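Local coordinates for protein tonb-dependent siderophore receptor (Acinetobacter baumannii, PDB 5FR8) that probably mediates the first step of iron uptake across the outer membrane by binding iron-chelating siderophores, possibly including ferric enterobactin, at residues Q634-K648 with T674-K688. Residues are numbered along the deposited sequence; the frame is centred on the assembly and turned at random.
With C8E ((hydroxyethyloxy)tri(ethyloxy)octane), chain C.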
loop_
_atom_site.group_PDB
_atom_site.type_symbol
_atom_site.label_atom_id
_atom_site.label_comp_id
_atom_site.label_asym_id
_atom_site.label_seq_id
_atom_site.Cartn_x
_atom_site.Cartn_y
_atom_site.Cartn_z
ATOM N N GLN A 634 4.333 -21.497 29.911
ATOM C CA GLN A 634 3.144 -21.719 29.093
ATOM C C GLN A 634 2.315 -20.461 28.986
ATOM O O GLN A 634 1.948 -20.040 27.891
ATOM C CB GLN A 634 2.294 -22.821 29.702
ATOM C CG GLN A 634 3.056 -24.125 29.879
ATOM C CD GLN A 634 2.579 -24.909 31.076
ATOM O OE1 GLN A 634 1.411 -25.275 31.163
ATOM N NE2 GLN A 634 3.479 -25.162 32.010
ATOM N N LEU A 635 2.041 -19.859 30.136
ATOM C CA LEU A 635 1.111 -18.735 30.236
ATOM C C LEU A 635 1.748 -17.393 29.926
ATOM O O LEU A 635 2.864 -17.107 30.335
ATOM C CB LEU A 635 0.522 -18.669 31.638
ATOM C CG LEU A 635 -0.621 -17.670 31.766
ATOM C CD1 LEU A 635 -1.828 -18.133 30.952
ATOM C CD2 LEU A 635 -0.979 -17.474 33.231
ATOM N N ASP A 636 1.001 -16.564 29.217
ATOM C CA ASP A 636 1.517 -15.338 28.647
ATOM C C ASP A 636 0.348 -14.343 28.652
ATOM O O ASP A 636 -0.816 -14.732 28.486
ATOM C CB ASP A 636 2.060 -15.666 27.229
ATOM C CG ASP A 636 2.247 -14.448 26.345
ATOM O OD1 ASP A 636 1.243 -13.994 25.753
ATOM O OD2 ASP A 636 3.399 -13.972 26.213
ATOM N N VAL A 637 0.639 -13.068 28.874
ATOM C CA VAL A 637 -0.389 -12.043 28.749
ATOM C C VAL A 637 0.191 -10.917 27.932
ATOM O O VAL A 637 1.385 -10.653 28.008
ATOM C CB VAL A 637 -0.848 -11.523 30.120
ATOM C CG1 VAL A 637 0.354 -11.113 30.951
ATOM C CG2 VAL A 637 -1.842 -10.369 29.993
ATOM N N ASN A 638 -0.651 -10.257 27.146
ATOM C CA ASN A 638 -0.173 -9.249 26.221
ATOM C C ASN A 638 -1.138 -8.073 26.113
ATOM O O ASN A 638 -2.339 -8.282 26.035
ATOM C CB ASN A 638 0.028 -9.914 24.860
ATOM C CG ASN A 638 0.316 -8.921 23.759
ATOM O OD1 ASN A 638 -0.578 -8.198 23.298
ATOM N ND2 ASN A 638 1.577 -8.870 23.334
ATOM N N PHE A 639 -0.612 -6.847 26.110
ATOM C CA PHE A 639 -1.449 -5.631 26.139
ATOM C C PHE A 639 -0.998 -4.645 25.081
ATOM O O PHE A 639 0.207 -4.449 24.898
ATOM C CB PHE A 639 -1.348 -4.946 27.511
ATOM C CG PHE A 639 -2.203 -3.706 27.665
ATOM C CD1 PHE A 639 -3.575 -3.809 27.852
ATOM C CD2 PHE A 639 -1.627 -2.444 27.669
ATOM C CE1 PHE A 639 -4.361 -2.678 28.025
ATOM C CE2 PHE A 639 -2.403 -1.311 27.843
ATOM C CZ PHE A 639 -3.776 -1.428 28.019
ATOM N N VAL A 640 -1.960 -4.018 24.402
ATOM C CA VAL A 640 -1.675 -3.073 23.305
ATOM C C VAL A 640 -2.528 -1.831 23.509
ATOM O O VAL A 640 -3.681 -1.913 23.963
ATOM C CB VAL A 640 -1.930 -3.712 21.888
ATOM C CG1 VAL A 640 -3.412 -4.001 21.689
ATOM C CG2 VAL A 640 -1.398 -2.838 20.744
ATOM N N PHE A 641 -1.962 -0.675 23.184
ATOM C CA PHE A 641 -2.673 0.604 23.352
ATOM C C PHE A 641 -2.172 1.551 22.287
ATOM O O PHE A 641 -0.978 1.623 21.991
ATOM C CB PHE A 641 -2.424 1.191 24.738
ATOM C CG PHE A 641 -3.081 2.525 24.985
ATOM C CD1 PHE A 641 -4.430 2.606 25.343
ATOM C CD2 PHE A 641 -2.336 3.706 24.949
ATOM C CE1 PHE A 641 -5.026 3.833 25.611
ATOM C CE2 PHE A 641 -2.931 4.937 25.220
ATOM C CZ PHE A 641 -4.277 4.999 25.551
ATOM N N THR A 642 -3.103 2.262 21.697
ATOM C CA THR A 642 -2.776 3.151 20.630
ATOM C C THR A 642 -3.571 4.414 20.845
ATOM O O THR A 642 -4.725 4.357 21.245
ATOM C CB THR A 642 -3.132 2.527 19.282
ATOM O OG1 THR A 642 -2.230 1.452 19.024
ATOM C CG2 THR A 642 -3.018 3.545 18.180
ATOM N N GLN A 643 -2.945 5.541 20.552
ATOM C CA GLN A 643 -3.532 6.830 20.803
ATOM C C GLN A 643 -3.322 7.681 19.555
ATOM O O GLN A 643 -2.201 7.773 19.020
ATOM C CB GLN A 643 -2.879 7.429 22.045
ATOM C CG GLN A 643 -3.169 8.891 22.330
ATOM C CD GLN A 643 -2.502 9.360 23.617
ATOM O OE1 GLN A 643 -1.732 8.617 24.227
ATOM N NE2 GLN A 643 -2.781 10.597 24.027
ATOM N N TYR A 644 -4.419 8.258 19.072
ATOM C CA TYR A 644 -4.405 9.043 17.854
ATOM C C TYR A 644 -4.778 10.462 18.192
ATOM O O TYR A 644 -5.837 10.696 18.758
ATOM C CB TYR A 644 -5.468 8.545 16.864
ATOM C CG TYR A 644 -5.400 7.105 16.454
ATOM C CD1 TYR A 644 -4.321 6.612 15.694
ATOM C CD2 TYR A 644 -6.422 6.240 16.792
ATOM C CE1 TYR A 644 -4.251 5.270 15.322
ATOM C CE2 TYR A 644 -6.381 4.901 16.417
ATOM C CZ TYR A 644 -5.296 4.428 15.686
ATOM O OH TYR A 644 -5.272 3.127 15.324
ATOM N N GLY A 645 -3.922 11.415 17.833
ATOM C CA GLY A 645 -4.313 12.825 17.804
ATOM C C GLY A 645 -5.273 13.106 16.642
ATOM O O GLY A 645 -5.808 12.180 16.017
ATOM N N ARG A 646 -5.459 14.386 16.328
ATOM C CA ARG A 646 -6.563 14.829 15.478
ATOM C C ARG A 646 -6.299 14.690 13.968
ATOM O O ARG A 646 -5.268 15.154 13.440
ATOM C CB ARG A 646 -6.921 16.279 15.823
ATOM C CG ARG A 646 -6.995 16.554 17.327
ATOM C CD ARG A 646 -6.965 18.042 17.656
ATOM N NE ARG A 646 -8.297 18.641 17.578
ATOM C CZ ARG A 646 -8.682 19.555 16.677
ATOM N NH1 ARG A 646 -7.822 20.018 15.761
ATOM N NH2 ARG A 646 -9.934 20.022 16.695
ATOM N N GLN A 647 -7.264 14.071 13.284
ATOM C CA GLN A 647 -7.214 13.887 11.829
ATOM C C GLN A 647 -7.994 14.986 11.148
ATOM O O GLN A 647 -9.243 14.951 11.150
ATOM C CB GLN A 647 -7.820 12.524 11.410
ATOM C CG GLN A 647 -6.826 11.380 11.374
ATOM C CD GLN A 647 -7.179 10.273 10.386
ATOM O OE1 GLN A 647 -7.769 10.505 9.317
ATOM N NE2 GLN A 647 -6.777 9.051 10.726
ATOM N N LYS A 648 -7.291 15.966 10.586
ATOM C CA LYS A 648 -7.978 17.048 9.871
ATOM C C LYS A 648 -8.292 16.638 8.439
ATOM O O LYS A 648 -7.574 15.823 7.819
ATOM C CB LYS A 648 -7.175 18.352 9.863
ATOM C CG LYS A 648 -5.768 18.204 9.319
ATOM C CD LYS A 648 -5.120 19.501 8.865
ATOM C CE LYS A 648 -3.653 19.175 8.552
ATOM N NZ LYS A 648 -3.001 20.047 7.523
ATOM N N THR A 674 -12.588 17.953 11.591
ATOM C CA THR A 674 -11.418 17.306 12.140
ATOM C C THR A 674 -11.843 16.277 13.153
ATOM O O THR A 674 -12.493 16.604 14.097
ATOM C CB THR A 674 -10.556 18.365 12.842
ATOM O OG1 THR A 674 -10.112 19.320 11.873
ATOM C CG2 THR A 674 -9.358 17.739 13.545
ATOM N N VAL A 675 -11.452 15.030 12.984
ATOM C CA VAL A 675 -11.816 14.027 13.967
ATOM C C VAL A 675 -11.077 14.263 15.282
ATOM O O VAL A 675 -9.866 14.405 15.284
ATOM C CB VAL A 675 -11.459 12.633 13.470
ATOM C CG1 VAL A 675 -11.716 11.609 14.555
ATOM C CG2 VAL A 675 -12.255 12.311 12.212
ATOM N N LYS A 676 -11.806 14.292 16.395
ATOM C CA LYS A 676 -11.201 14.511 17.710
ATOM C C LYS A 676 -10.379 13.302 18.111
ATOM O O LYS A 676 -10.672 12.193 17.673
ATOM C CB LYS A 676 -12.280 14.859 18.743
ATOM C CG LYS A 676 -12.941 16.190 18.421
ATOM C CD LYS A 676 -13.864 16.739 19.508
ATOM C CE LYS A 676 -14.539 18.023 19.024
ATOM N NZ LYS A 676 -15.503 18.565 20.010
ATOM N N SER A 677 -9.327 13.511 18.901
ATOM C CA SER A 677 -8.381 12.440 19.167
ATOM C C SER A 677 -8.997 11.383 20.062
ATOM O O SER A 677 -9.973 11.645 20.742
ATOM C CB SER A 677 -7.121 12.979 19.788
ATOM O OG SER A 677 -7.469 13.763 20.884
ATOM N N TYR A 678 -8.443 10.176 20.026
ATOM C CA TYR A 678 -9.011 9.054 20.753
ATOM C C TYR A 678 -8.030 7.885 20.859
ATOM O O TYR A 678 -6.893 7.961 20.386
ATOM C CB TYR A 678 -10.324 8.608 20.096
ATOM C CG TYR A 678 -10.173 7.983 18.728
ATOM C CD1 TYR A 678 -10.105 8.769 17.568
ATOM C CD2 TYR A 678 -10.136 6.597 18.577
ATOM C CE1 TYR A 678 -9.990 8.183 16.300
ATOM C CE2 TYR A 678 -10.008 6.009 17.314
ATOM C CZ TYR A 678 -9.941 6.805 16.189
ATOM O OH TYR A 678 -9.829 6.214 14.960
ATOM N N SER A 679 -8.469 6.818 21.515
ATOM C CA SER A 679 -7.588 5.706 21.834
ATOM C C SER A 679 -8.341 4.379 21.840
ATOM O O SER A 679 -9.543 4.346 22.073
ATOM C CB SER A 679 -6.936 5.924 23.205
ATOM O OG SER A 679 -7.771 5.456 24.267
ATOM N N THR A 680 -7.620 3.296 21.578
ATOM C CA THR A 680 -8.161 1.955 21.712
ATOM C C THR A 680 -7.125 1.074 22.402
ATOM O O THR A 680 -5.932 1.386 22.391
ATOM C CB THR A 680 -8.487 1.304 20.344
ATOM O OG1 THR A 680 -7.272 1.012 19.654
ATOM C CG2 THR A 680 -9.373 2.208 19.493
ATOM N N ALA A 681 -7.586 -0.025 22.992
ATOM C CA ALA A 681 -6.695 -0.950 23.667
ATOM C C ALA A 681 -7.105 -2.401 23.429
ATOM O O ALA A 681 -8.237 -2.662 23.001
ATOM C CB ALA A 681 -6.697 -0.645 25.140
ATOM N N GLY A 682 -6.198 -3.342 23.714
ATOM C CA GLY A 682 -6.547 -4.769 23.687
ATOM C C GLY A 682 -5.736 -5.603 24.659
ATOM O O GLY A 682 -4.623 -5.227 25.009
ATOM N N ILE A 683 -6.296 -6.731 25.102
ATOM C CA ILE A 683 -5.535 -7.736 25.868
ATOM C C ILE A 683 -5.650 -9.129 25.272
ATOM O O ILE A 683 -6.598 -9.440 24.552
ATOM C CB ILE A 683 -5.987 -7.863 27.337
ATOM C CG1 ILE A 683 -7.495 -8.102 27.432
ATOM C CG2 ILE A 683 -5.564 -6.641 28.148
ATOM C CD1 ILE A 683 -7.928 -8.603 28.799
ATOM N N ASN A 684 -4.649 -9.948 25.570
ATOM C CA ASN A 684 -4.666 -11.372 25.284
ATOM C C ASN A 684 -4.306 -12.084 26.538
ATOM O O ASN A 684 -3.547 -11.558 27.351
ATOM C CB ASN A 684 -3.560 -11.764 24.308
ATOM C CG ASN A 684 -3.699 -11.107 22.970
ATOM O OD1 ASN A 684 -4.774 -11.059 22.406
ATOM N ND2 ASN A 684 -2.605 -10.616 22.446
ATOM N N VAL A 685 -4.811 -13.295 26.692
ATOM C CA VAL A 685 -4.105 -14.272 27.505
ATOM C C VAL A 685 -3.748 -15.411 26.549
ATOM O O VAL A 685 -4.573 -15.855 25.749
ATOM C CB VAL A 685 -4.897 -14.712 28.761
ATOM C CG1 VAL A 685 -6.291 -15.186 28.398
ATOM C CG2 VAL A 685 -4.124 -15.794 29.496
ATOM N N GLY A 686 -2.491 -15.835 26.599
ATOM C CA GLY A 686 -1.940 -16.707 25.580
ATOM C C GLY A 686 -1.377 -17.939 26.218
ATOM O O GLY A 686 -0.252 -17.930 26.689
ATOM N N TYR A 687 -2.163 -19.009 26.208
ATOM C CA TYR A 687 -1.762 -20.274 26.807
ATOM C C TYR A 687 -1.251 -21.292 25.802
ATOM O O TYR A 687 -1.936 -21.662 24.854
ATOM C CB TYR A 687 -2.943 -20.893 27.539
ATOM C CG TYR A 687 -2.565 -22.026 28.474
ATOM C CD1 TYR A 687 -1.693 -21.812 29.549
ATOM C CD2 TYR A 687 -3.092 -23.301 28.300
ATOM C CE1 TYR A 687 -1.357 -22.832 30.411
ATOM C CE2 TYR A 687 -2.758 -24.327 29.166
ATOM C CZ TYR A 687 -1.892 -24.080 30.217
ATOM O OH TYR A 687 -1.555 -25.090 31.076
ATOM N N LYS A 688 -0.036 -21.756 26.033
ATOM C CA LYS A 688 0.499 -22.884 25.295
ATOM C C LYS A 688 0.110 -24.178 25.994
ATOM O O LYS A 688 0.827 -24.626 26.885
ATOM C CB LYS A 688 2.019 -22.779 25.233
ATOM C CG LYS A 688 2.515 -21.423 24.751
ATOM C CD LYS A 688 4.026 -21.399 24.579
ATOM C CE LYS A 688 4.524 -22.682 23.917
ATOM N NZ LYS A 688 5.878 -22.543 23.316
HETATM C C1 C8E C . 10.860 7.984 23.160
HETATM C C2 C8E C . 9.480 7.718 22.535
HETATM C C3 C8E C . 8.630 6.633 23.234
HETATM C C4 C8E C . 7.116 6.933 23.271
HETATM C C5 C8E C . 6.384 6.195 24.417
HETATM C C6 C8E C . 6.709 6.759 25.809
HETATM C C7 C8E C . 5.758 6.272 26.908
HETATM C C8 C8E C . 6.474 5.606 28.108
HETATM O O9 C8E C . 5.590 4.597 28.671
HETATM C C10 C8E C . 6.309 3.490 29.260
HETATM C C11 C8E C . 5.355 2.477 29.926
HETATM O O12 C8E C . 4.235 2.145 29.085
HETATM C C13 C8E C . 3.105 1.589 29.823
HETATM C C14 C8E C . 2.091 0.933 28.860
HETATM O O15 C8E C . 0.824 0.651 29.482
HETATM C C16 C8E C . -0.173 1.708 29.384
HETATM C C17 C8E C . -0.853 2.062 30.746
HETATM O O18 C8E C . -1.978 2.936 30.525
HETATM C C19 C8E C . -3.116 2.243 29.926
HETATM C C20 C8E C . -4.202 3.152 29.293
HETATM O O21 C8E C . -5.554 2.583 29.293
#
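From Val637–Val685 to Tyr644–Tyr678, strands 635-644 and 678-687 pair antiparallel, their axes 4.5 Å apart at closest approach, and after a break the ladder resumes at Gln647–Val675. Tyr644 N gives Tyr678 O a nearly straight hydrogen bond (2.8 Å, 177°). On the outer face, with Phe639 and Phe641, Ile683 CG2 meets the edge of the Phe639 ring at CD1 (3.5 Å), in its plane. Phe641 has CG anti to its backbone N (chi1 178°), which brings CE1 to 3.5 Å from Ser679 OG and the ring edge to Ala681 CB. The detergent chain lies against this belt, its C20 over one face of Phe641, consistent with a lipid-facing surface. Toward the strand's start, Leu635 CD1 packs against Val685 CG2 (3.6 Å). On the inner face, Tyr644 CD2 rests over one face of the Tyr678 ring, offset toward its rim, with the ring planes 57° apart; Tyr678 OH is hydrogen-bonded to Tyr718 OH and Glu720 OE1. Asn638 and Asn684 lie side by side, Asn638 ND2 being held by Asp628, while Asp636 forms a salt bridge with Arg696. This strand pair belongs to the TonB-dependent receptor barrel: strand 621-630 continues it beside 635-648, strand 693-700 beside 674-687, and Lys51 of plug helix 46-51 touches Asp636 and Asn638.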